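PDB 4PE6: putative ABC transporter from Thermobispora bispora, which probably binds a carbohydrate or a related small polyhydroxylated solute for an ABC transporter, as periplasmic-type solute-binding proteins do. Local coordinates for residues V139-V152 and V197-I211. Residues are numbered along the deposited sequence; the frame is centred on the assembly and turned at random.
Sequences VLESIGGKGNVIVV and VLGVLPSVSTVDAVI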
loop_
_atom_site.group_PDB
_atom_site.type_symbol
_atom_site.label_atom_id
_atom_site.label_comp_id
_atom_site.label_asym_id
_atom_site.label_seq_id
_atom_site.Cartn_x
_atom_site.Cartn_y
_atom_site.Cartn_z
ATOM N N VAL A 139 16.659 -9.233 -1.815
ATOM C CA VAL A 139 16.262 -10.550 -2.294
ATOM C C VAL A 139 17.271 -11.077 -3.316
ATOM O O VAL A 139 17.711 -12.230 -3.240
ATOM C CB VAL A 139 14.822 -10.522 -2.850
ATOM C CG1 VAL A 139 14.498 -11.783 -3.618
ATOM C CG2 VAL A 139 13.828 -10.332 -1.707
ATOM N N LEU A 140 17.679 -10.218 -4.237
ATOM C CA LEU A 140 18.675 -10.610 -5.217
ATOM C C LEU A 140 20.038 -10.866 -4.561
ATOM O O LEU A 140 20.751 -11.801 -4.953
ATOM C CB LEU A 140 18.782 -9.558 -6.309
ATOM C CG LEU A 140 17.486 -9.453 -7.135
ATOM C CD1 LEU A 140 17.465 -8.204 -7.987
ATOM C CD2 LEU A 140 17.282 -10.687 -8.001
ATOM N N GLU A 141 20.398 -10.046 -3.572
ATOM C CA GLU A 141 21.618 -10.298 -2.816
ATOM C C GLU A 141 21.561 -11.657 -2.129
ATOM O O GLU A 141 22.548 -12.379 -2.131
ATOM C CB GLU A 141 21.897 -9.211 -1.773
ATOM C CG GLU A 141 22.338 -7.883 -2.357
ATOM C CD GLU A 141 23.760 -7.897 -2.891
ATOM O OE1 GLU A 141 24.699 -8.294 -2.159
ATOM O OE2 GLU A 141 23.937 -7.468 -4.048
ATOM N N SER A 142 20.412 -12.003 -1.557
ATOM C CA SER A 142 20.269 -13.271 -0.822
ATOM C C SER A 142 20.431 -14.509 -1.702
ATOM O O SER A 142 20.680 -15.597 -1.187
ATOM C CB SER A 142 18.932 -13.339 -0.084
ATOM O OG SER A 142 17.904 -13.797 -0.956
ATOM N N ILE A 143 20.305 -14.369 -3.023
ATOM C CA ILE A 143 20.533 -15.509 -3.923
ATOM C C ILE A 143 21.874 -15.354 -4.656
ATOM O O ILE A 143 22.121 -15.958 -5.710
ATOM C CB ILE A 143 19.335 -15.732 -4.887
ATOM C CG1 ILE A 143 19.133 -14.546 -5.835
ATOM C CG2 ILE A 143 18.063 -15.951 -4.079
ATOM C CD1 ILE A 143 18.158 -14.785 -6.972
ATOM N N GLY A 144 22.745 -14.523 -4.097
ATOM C CA GLY A 144 24.080 -14.352 -4.646
ATOM C C GLY A 144 24.130 -13.680 -6.009
ATOM O O GLY A 144 25.121 -13.812 -6.713
ATOM N N GLY A 145 23.089 -12.930 -6.367
ATOM C CA GLY A 145 23.080 -12.198 -7.626
ATOM C C GLY A 145 22.986 -13.074 -8.860
ATOM O O GLY A 145 23.362 -12.662 -9.953
ATOM N N LYS A 146 22.472 -14.286 -8.695
ATOM C CA LYS A 146 22.306 -15.189 -9.818
ATOM C C LYS A 146 21.171 -16.161 -9.530
ATOM O O LYS A 146 20.806 -16.381 -8.379
ATOM C CB LYS A 146 23.596 -15.974 -10.077
ATOM C CG LYS A 146 23.941 -16.988 -8.997
ATOM C CD LYS A 146 24.905 -18.049 -9.510
ATOM C CE LYS A 146 25.318 -19.009 -8.398
ATOM N NZ LYS A 146 26.262 -18.380 -7.418
ATOM N N GLY A 147 20.617 -16.724 -10.591
ATOM C CA GLY A 147 19.547 -17.687 -10.488
ATOM C C GLY A 147 18.318 -17.229 -11.228
ATOM O O GLY A 147 18.373 -16.312 -12.064
ATOM N N ASN A 148 17.200 -17.891 -10.925
ATOM C CA ASN A 148 15.958 -17.650 -11.614
ATOM C C ASN A 148 14.956 -16.987 -10.679
ATOM O O ASN A 148 14.807 -17.378 -9.518
ATOM C CB ASN A 148 15.382 -18.964 -12.142
ATOM C CG ASN A 148 16.264 -19.617 -13.185
ATOM O OD1 ASN A 148 16.872 -18.936 -14.030
ATOM N ND2 ASN A 148 16.311 -20.952 -13.168
ATOM N N VAL A 149 14.283 -15.966 -11.183
ATOM C CA VAL A 149 13.268 -15.277 -10.404
ATOM C C VAL A 149 11.941 -15.122 -11.123
ATOM O O VAL A 149 11.878 -15.073 -12.377
ATOM C CB VAL A 149 13.733 -13.882 -9.951
ATOM C CG1 VAL A 149 14.968 -13.992 -9.087
ATOM C CG2 VAL A 149 13.972 -12.982 -11.150
ATOM N N ILE A 150 10.878 -15.018 -10.318
ATOM C CA ILE A 150 9.565 -14.663 -10.829
ATOM C C ILE A 150 9.227 -13.265 -10.305
ATOM O O ILE A 150 9.442 -12.975 -9.134
ATOM C CB ILE A 150 8.492 -15.672 -10.387
ATOM C CG1 ILE A 150 8.729 -17.017 -11.068
ATOM C CG2 ILE A 150 7.085 -15.146 -10.667
ATOM C CD1 ILE A 150 7.764 -18.103 -10.646
ATOM N N VAL A 151 8.728 -12.403 -11.184
ATOM C CA VAL A 151 8.205 -11.107 -10.775
ATOM C C VAL A 151 6.688 -11.202 -10.727
ATOM O O VAL A 151 6.049 -11.553 -11.724
ATOM C CB VAL A 151 8.617 -9.986 -11.760
ATOM C CG1 VAL A 151 8.088 -8.620 -11.310
ATOM C CG2 VAL A 151 10.129 -9.943 -11.913
ATOM N N VAL A 152 6.121 -10.831 -9.583
ATOM C CA VAL A 152 4.688 -10.762 -9.404
ATOM C C VAL A 152 4.315 -9.312 -9.211
ATOM O O VAL A 152 4.651 -8.705 -8.200
ATOM C CB VAL A 152 4.218 -11.553 -8.169
ATOM C CG1 VAL A 152 2.715 -11.449 -8.048
ATOM C CG2 VAL A 152 4.685 -13.012 -8.211
ATOM N N VAL A 197 1.169 -17.802 -9.894
ATOM C CA VAL A 197 2.452 -18.504 -9.797
ATOM C C VAL A 197 2.270 -20.010 -10.030
ATOM O O VAL A 197 3.048 -20.629 -10.742
ATOM C CB VAL A 197 3.150 -18.242 -8.439
ATOM C CG1 VAL A 197 4.330 -19.180 -8.207
ATOM C CG2 VAL A 197 3.606 -16.787 -8.355
ATOM N N LEU A 198 1.252 -20.593 -9.402
ATOM C CA LEU A 198 0.971 -22.023 -9.560
ATOM C C LEU A 198 0.841 -22.364 -11.039
ATOM O O LEU A 198 1.311 -23.419 -11.496
ATOM C CB LEU A 198 -0.330 -22.402 -8.840
ATOM C CG LEU A 198 -0.767 -23.856 -8.962
ATOM C CD1 LEU A 198 0.261 -24.747 -8.285
ATOM C CD2 LEU A 198 -2.170 -24.058 -8.385
ATOM N N GLY A 199 0.201 -21.456 -11.766
ATOM C CA GLY A 199 -0.001 -21.573 -13.200
ATOM C C GLY A 199 1.271 -21.746 -14.000
ATOM O O GLY A 199 1.277 -22.516 -14.963
ATOM N N VAL A 200 2.353 -21.074 -13.608
ATOM C CA VAL A 200 3.592 -21.124 -14.400
ATOM C C VAL A 200 4.662 -22.093 -13.906
ATOM O O VAL A 200 5.580 -22.414 -14.653
ATOM C CB VAL A 200 4.241 -19.724 -14.564
ATOM C CG1 VAL A 200 3.261 -18.746 -15.187
ATOM C CG2 VAL A 200 4.782 -19.193 -13.233
ATOM N N LEU A 201 4.568 -22.546 -12.662
ATOM C CA LEU A 201 5.602 -23.408 -12.085
ATOM C C LEU A 201 5.950 -24.640 -12.924
ATOM O O LEU A 201 7.129 -24.907 -13.145
ATOM C CB LEU A 201 5.248 -23.824 -10.644
ATOM C CG LEU A 201 5.441 -22.733 -9.590
ATOM C CD1 LEU A 201 5.062 -23.228 -8.198
ATOM C CD2 LEU A 201 6.863 -22.176 -9.590
ATOM N N PRO A 202 4.941 -25.377 -13.426
ATOM C CA PRO A 202 5.311 -26.549 -14.240
ATOM C C PRO A 202 6.158 -26.209 -15.486
ATOM O O PRO A 202 6.908 -27.053 -15.961
ATOM C CB PRO A 202 3.950 -27.141 -14.651
ATOM C CG PRO A 202 2.974 -26.614 -13.650
ATOM C CD PRO A 202 3.479 -25.235 -13.298
ATOM N N SER A 203 6.060 -24.983 -15.994
ATOM C CA SER A 203 6.753 -24.622 -17.230
ATOM C C SER A 203 8.129 -23.996 -17.018
ATOM O O SER A 203 8.807 -23.708 -17.997
ATOM C CB SER A 203 5.898 -23.657 -18.048
ATOM O OG SER A 203 5.858 -22.386 -17.425
ATOM N N VAL A 204 8.546 -23.768 -15.769
ATOM C CA VAL A 204 9.816 -23.078 -15.534
ATOM C C VAL A 204 10.835 -23.890 -14.744
ATOM O O VAL A 204 10.490 -24.844 -14.053
ATOM C CB VAL A 204 9.623 -21.691 -14.863
ATOM C CG1 VAL A 204 8.764 -20.796 -15.743
ATOM C CG2 VAL A 204 9.036 -21.817 -13.461
ATOM N N SER A 205 12.101 -23.489 -14.889
ATOM C CA SER A 205 13.223 -24.058 -14.137
ATOM C C SER A 205 13.106 -23.672 -12.672
ATOM O O SER A 205 12.265 -22.834 -12.310
ATOM C CB SER A 205 14.565 -23.519 -14.666
ATOM O OG SER A 205 14.659 -23.600 -16.080
ATOM N N THR A 206 13.973 -24.249 -11.845
ATOM C CA THR A 206 14.014 -23.953 -10.418
ATOM C C THR A 206 14.013 -22.443 -10.159
ATOM O O THR A 206 14.739 -21.682 -10.815
ATOM C CB THR A 206 15.256 -24.574 -9.755
ATOM O OG1 THR A 206 15.376 -25.949 -10.157
ATOM C CG2 THR A 206 15.144 -24.500 -8.220
ATOM N N VAL A 207 13.188 -22.023 -9.207
ATOM C CA VAL A 207 12.995 -20.604 -8.920
ATOM C C VAL A 207 13.647 -20.272 -7.588
ATOM O O VAL A 207 13.264 -20.810 -6.576
ATOM C CB VAL A 207 11.487 -20.264 -8.865
ATOM C CG1 VAL A 207 11.281 -18.808 -8.471
ATOM C CG2 VAL A 207 10.838 -20.549 -10.215
ATOM N N ASP A 208 14.601 -19.348 -7.588
ATOM C CA ASP A 208 15.329 -18.984 -6.368
ATOM C C ASP A 208 14.647 -17.876 -5.559
ATOM O O ASP A 208 14.774 -17.805 -4.324
ATOM C CB ASP A 208 16.748 -18.600 -6.752
ATOM C CG ASP A 208 17.448 -19.724 -7.497
ATOM O OD1 ASP A 208 17.699 -20.744 -6.845
ATOM O OD2 ASP A 208 17.696 -19.622 -8.724
ATOM N N ALA A 209 13.919 -17.014 -6.241
ATOM C CA ALA A 209 13.218 -15.941 -5.563
ATOM C C ALA A 209 11.976 -15.505 -6.316
ATOM O O ALA A 209 11.928 -15.581 -7.542
ATOM C CB ALA A 209 14.148 -14.751 -5.369
ATOM N N VAL A 210 11.010 -14.988 -5.566
ATOM C CA VAL A 210 9.845 -14.362 -6.150
ATOM C C VAL A 210 9.686 -12.960 -5.596
ATOM O O VAL A 210 9.402 -12.777 -4.408
ATOM C CB VAL A 210 8.579 -15.187 -5.904
ATOM C CG1 VAL A 210 7.400 -14.541 -6.607
ATOM C CG2 VAL A 210 8.806 -16.617 -6.375
ATOM N N ILE A 211 9.906 -11.978 -6.470
ATOM C CA ILE A 211 9.860 -10.573 -6.110
ATOM C C ILE A 211 8.448 -10.085 -6.388
ATOM O O ILE A 211 8.035 -9.927 -7.553
ATOM C CB ILE A 211 10.890 -9.748 -6.902
ATOM C CG1 ILE A 211 12.308 -10.246 -6.603
ATOM C CG2 ILE A 211 10.784 -8.280 -6.538
ATOM C CD1 ILE A 211 13.402 -9.549 -7.389
HETATM O O HOH W 1 6.913 -7.054 -7.970
#
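Strands 147-152 and 209-211 run parallel at 27°, 4.7 Å apart at their closest, pairing Val-149 with Ala-209, Ile-150 with Val-210 and Val-151 with Ile-211 inside one Rossmann-like alpha/beta lobe of a periplasmic binding protein. Ile-150 bonds to the neighbouring strand through both backbone groups, its N donating to Ala-209 O (3.0 Å) and its O accepting from Ile-211 N. Helices cover both faces, and most paired strand residues are beta-branched, a shape suited to extended backbone. On one face Ile-150, with CG1 anti to its carbonyl carbon (chi1 -68°), meets Val-200 tip to tip (CD1 to CG2, 4.1 Å), crosses Val-207 at about a right angle and touches Leu-201 CD2. On the other, Ala-209 is small enough to sit beneath helix 128-142, yet its CB is still tight against Val-139 CG1 at 3.5 Å; Leu-140 crosses Ile-211 there. Where the strands begin, Asp-208 OD2 accepts from Asn-148 N (2.8 Å) through its anti lone pair and lies against Gly-147, where a CB would strike both OD2 and the preceding carbonyl O. Replacing Asp-208 by an alanine would probably leave Asn-148 N without this acceptor and open a gap beside Gly-147. Asn-148 ND2 donates to Thr-206 O at 2.9 Å, the acceptor only 4° out of the amide plane.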